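Long-range contact in betaine aldehyde dehydrogenase (Staphylococcus aureus subsp. aureus COL, PDB 4QTO), which catalyses the NAD-dependent oxidation of betaine aldehyde to glycine betaine: residues 186-199 / 490-502. Sequence-based numbering, arbitrary orientation. Where two conformers were deposited one is given.
Sequences QASWKIAPALATGC and RELGKEGLEEYLV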
# COMPACT_ATOMS: atom_id res chain seq x y z
N GLN A 186 24.85 7.39 -10.06
CA GLN A 186 24.76 6.20 -9.21
C GLN A 186 24.91 6.58 -7.74
O GLN A 186 24.28 5.96 -6.89
CB GLN A 186 25.79 5.16 -9.65
CG GLN A 186 25.53 4.64 -11.05
CD GLN A 186 24.15 4.04 -11.24
OE1 GLN A 186 23.78 3.04 -10.61
NE2 GLN A 186 23.40 4.61 -12.17
N ALA A 187 25.70 7.60 -7.44
CA ALA A 187 25.83 8.09 -6.07
C ALA A 187 24.45 8.58 -5.57
O ALA A 187 24.05 8.26 -4.45
CB ALA A 187 26.83 9.20 -5.97
N SER A 188 23.76 9.36 -6.40
CA SER A 188 22.44 9.91 -6.00
C SER A 188 21.44 8.81 -5.68
O SER A 188 20.61 8.94 -4.78
CB SER A 188 21.85 10.87 -7.04
OG SER A 188 21.35 10.22 -8.22
N TRP A 189 21.50 7.71 -6.42
CA TRP A 189 20.57 6.60 -6.20
C TRP A 189 20.71 5.95 -4.82
O TRP A 189 19.77 5.37 -4.29
CB TRP A 189 20.77 5.52 -7.27
CG TRP A 189 20.33 5.86 -8.67
CD1 TRP A 189 20.07 7.09 -9.19
CD2 TRP A 189 20.23 4.93 -9.76
NE1 TRP A 189 19.76 6.97 -10.52
CE2 TRP A 189 19.83 5.65 -10.88
CE3 TRP A 189 20.40 3.54 -9.87
CZ2 TRP A 189 19.64 5.04 -12.12
CZ3 TRP A 189 20.17 2.94 -11.10
CH2 TRP A 189 19.80 3.70 -12.19
N LYS A 190 21.91 6.04 -4.26
CA LYS A 190 22.23 5.51 -2.96
C LYS A 190 22.09 6.55 -1.84
O LYS A 190 21.48 6.28 -0.80
CB LYS A 190 23.65 4.91 -2.98
CG LYS A 190 23.87 3.84 -4.05
CD LYS A 190 25.21 3.16 -3.89
CE LYS A 190 25.58 2.23 -5.03
NZ LYS A 190 24.63 1.12 -5.20
N ILE A 191 22.62 7.77 -2.06
CA ILE A 191 22.59 8.79 -1.03
C ILE A 191 21.18 9.22 -0.72
O ILE A 191 20.81 9.38 0.46
CB ILE A 191 23.39 10.03 -1.48
CG1 ILE A 191 24.89 9.70 -1.53
CG2 ILE A 191 23.18 11.18 -0.54
CD1 ILE A 191 25.66 10.73 -2.31
N ALA A 192 20.37 9.44 -1.76
CA ALA A 192 19.05 10.03 -1.54
C ALA A 192 18.18 9.22 -0.59
O ALA A 192 17.64 9.77 0.39
CB ALA A 192 18.36 10.32 -2.85
N PRO A 193 18.01 7.90 -0.82
CA PRO A 193 17.19 7.15 0.14
C PRO A 193 17.85 6.97 1.48
O PRO A 193 17.17 6.93 2.49
CB PRO A 193 16.98 5.80 -0.56
CG PRO A 193 18.15 5.68 -1.51
CD PRO A 193 18.34 7.08 -2.01
N ALA A 194 19.17 6.86 1.54
CA ALA A 194 19.85 6.69 2.81
C ALA A 194 19.58 7.89 3.70
O ALA A 194 19.24 7.76 4.88
CB ALA A 194 21.34 6.52 2.62
N LEU A 195 19.72 9.09 3.14
CA LEU A 195 19.44 10.28 3.94
C LEU A 195 17.97 10.45 4.25
O LEU A 195 17.64 10.83 5.38
CB LEU A 195 20.00 11.55 3.28
CG LEU A 195 21.53 11.61 3.21
CD1 LEU A 195 21.95 12.87 2.49
CD2 LEU A 195 22.14 11.56 4.60
N ALA A 196 17.11 10.17 3.28
CA ALA A 196 15.67 10.31 3.52
C ALA A 196 15.19 9.45 4.68
O ALA A 196 14.30 9.89 5.44
CB ALA A 196 14.89 9.99 2.27
N THR A 197 15.76 8.24 4.84
CA THR A 197 15.31 7.31 5.87
C THR A 197 15.95 7.52 7.23
O THR A 197 15.46 6.96 8.20
CB THR A 197 15.54 5.86 5.45
OG1 THR A 197 16.95 5.69 5.19
CG2 THR A 197 14.76 5.51 4.21
N GLY A 198 17.04 8.27 7.29
CA GLY A 198 17.73 8.51 8.55
C GLY A 198 18.95 7.63 8.81
O GLY A 198 19.45 7.60 9.96
N CYS A 199 19.49 6.99 7.77
CA CYS A 199 20.71 6.22 7.93
C CYS A 199 21.95 7.11 8.03
O CYS A 199 21.89 8.30 7.75
CB CYS A 199 20.91 5.32 6.71
SG CYS A 199 19.68 4.03 6.48
N ARG A 490 16.78 -3.73 -5.33
CA ARG A 490 16.41 -2.71 -6.26
C ARG A 490 16.87 -1.33 -5.76
O ARG A 490 16.98 -1.09 -4.57
CB ARG A 490 14.87 -2.63 -6.43
CG ARG A 490 14.22 -3.79 -7.15
CD ARG A 490 14.60 -3.82 -8.61
NE ARG A 490 13.99 -4.89 -9.39
CZ ARG A 490 14.46 -6.14 -9.44
NH1 ARG A 490 15.54 -6.49 -8.73
NH2 ARG A 490 13.88 -7.04 -10.20
N GLU A 491 17.12 -0.46 -6.72
CA GLU A 491 17.35 0.95 -6.48
C GLU A 491 16.23 1.72 -7.15
O GLU A 491 15.60 1.23 -8.10
CB GLU A 491 18.71 1.39 -6.95
CG GLU A 491 19.78 0.78 -6.05
CD GLU A 491 21.18 1.34 -6.28
OE1 GLU A 491 21.54 1.65 -7.41
OE2 GLU A 491 21.93 1.43 -5.31
N LEU A 492 16.00 2.93 -6.66
CA LEU A 492 14.89 3.81 -7.12
C LEU A 492 13.50 3.28 -6.69
O LEU A 492 13.32 2.12 -6.30
CB LEU A 492 14.91 4.08 -8.64
CG LEU A 492 16.25 4.60 -9.17
CD1 LEU A 492 16.14 4.84 -10.66
CD2 LEU A 492 16.72 5.85 -8.42
N GLY A 493 12.53 4.19 -6.75
CA GLY A 493 11.16 3.88 -6.36
C GLY A 493 11.00 3.57 -4.89
O GLY A 493 11.91 3.72 -4.07
N LYS A 494 9.78 3.15 -4.53
CA LYS A 494 9.52 2.80 -3.16
C LYS A 494 10.33 1.60 -2.71
O LYS A 494 10.81 1.57 -1.57
CB LYS A 494 8.01 2.59 -2.96
CG LYS A 494 7.21 3.88 -3.16
CD LYS A 494 5.73 3.69 -2.95
CE LYS A 494 4.99 5.00 -3.23
NZ LYS A 494 3.53 4.91 -2.91
N GLU A 495 10.55 0.64 -3.62
CA GLU A 495 11.34 -0.52 -3.31
C GLU A 495 12.80 -0.12 -3.02
O GLU A 495 13.47 -0.70 -2.16
CB GLU A 495 11.22 -1.54 -4.45
CG GLU A 495 11.61 -2.95 -4.12
CD GLU A 495 11.17 -3.97 -5.19
OE1 GLU A 495 11.68 -5.10 -5.14
OE2 GLU A 495 10.33 -3.61 -6.04
N GLY A 496 13.32 0.86 -3.73
CA GLY A 496 14.67 1.36 -3.48
C GLY A 496 14.79 1.93 -2.08
O GLY A 496 15.80 1.74 -1.38
N LEU A 497 13.79 2.69 -1.67
CA LEU A 497 13.78 3.27 -0.31
C LEU A 497 13.79 2.13 0.73
O LEU A 497 14.46 2.24 1.76
CB LEU A 497 12.50 4.12 -0.09
CG LEU A 497 12.47 4.87 1.24
CD1 LEU A 497 13.15 6.21 1.08
CD2 LEU A 497 11.04 5.08 1.71
N GLU A 498 13.05 1.06 0.46
CA GLU A 498 12.94 -0.07 1.38
C GLU A 498 14.25 -0.78 1.69
O GLU A 498 14.38 -1.38 2.75
CB GLU A 498 11.88 -1.06 0.89
CG GLU A 498 10.50 -0.45 0.98
CD GLU A 498 9.38 -1.28 0.36
OE1 GLU A 498 9.63 -2.34 -0.25
OE2 GLU A 498 8.23 -0.83 0.48
N GLU A 499 15.24 -0.68 0.81
CA GLU A 499 16.54 -1.28 1.07
C GLU A 499 17.16 -0.59 2.29
O GLU A 499 17.97 -1.21 3.01
CB GLU A 499 17.55 -1.12 -0.06
CG GLU A 499 17.15 -1.76 -1.37
CD GLU A 499 17.25 -3.27 -1.39
OE1 GLU A 499 18.01 -3.83 -0.55
OE2 GLU A 499 16.53 -3.89 -2.25
N TYR A 500 16.77 0.67 2.54
CA TYR A 500 17.32 1.49 3.60
C TYR A 500 16.47 1.50 4.88
O TYR A 500 16.73 2.31 5.79
CB TYR A 500 17.61 2.92 3.09
CG TYR A 500 18.76 2.90 2.08
CD1 TYR A 500 18.55 2.71 0.72
CD2 TYR A 500 20.07 3.04 2.51
CE1 TYR A 500 19.62 2.60 -0.16
CE2 TYR A 500 21.13 2.94 1.64
CZ TYR A 500 20.91 2.73 0.31
OH TYR A 500 21.97 2.62 -0.57
N LEU A 501 15.47 0.62 4.93
CA LEU A 501 14.62 0.48 6.08
C LEU A 501 14.71 -0.93 6.64
O LEU A 501 15.08 -1.90 5.94
CB LEU A 501 13.15 0.74 5.69
CG LEU A 501 12.87 2.18 5.23
CD1 LEU A 501 11.45 2.26 4.67
CD2 LEU A 501 13.04 3.12 6.40
N VAL A 502 14.33 -1.05 7.91
CA VAL A 502 14.22 -2.35 8.58
C VAL A 502 12.88 -2.34 9.33
O VAL A 502 12.48 -1.30 9.87
CB VAL A 502 15.40 -2.63 9.51
CG1 VAL A 502 15.56 -1.57 10.59
CG2 VAL A 502 15.31 -4.04 10.08
O HOH W 1 23.84 2.76 -7.93
O HOH W 2 17.59 3.66 -4.50
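K190 and E491 form a buried salt bridge in the Rossmann-type NAD-binding domain of the aldehyde dehydrogenase fold, where residues 186-197 cross the short helix 493-498 at -68°. K190 NZ sits 2.7 Å from E491 OE2, on the syn side of the carboxylate but 24° out of its plane. The lysine chain bends only at its last torsion (chi4 -61°), which turns NZ onto the acid; S254 OG and T256 OG1 also bond NZ, so its N-H groups have two hydroxyls beside the carboxylate, which supplies the opposite charge. E491 OE1 lies at the edge of the W189 ring, 3.3 Å from CE3, and 2.6 Å from a water also within reach of Q186 OE1; which acceptor this water serves stays open, and K190 NZ bonds it weakly. A second water donates to W189 O and accepts from L492 N. L492 CD2 makes a CH-pi contact over W189's five-membered ring.

Further along, P193 CG meets Y500 CE1 obliquely at 3.7 Å, A194 N lies over one ring face with CB against CD2, and C199 SG is at the edge; Y500 OH bonds Q176 NE2. T197 OG1 has two possible acceptors, P193 O and A194 O, while CG2 touches L497 CD1 at 3.6 Å.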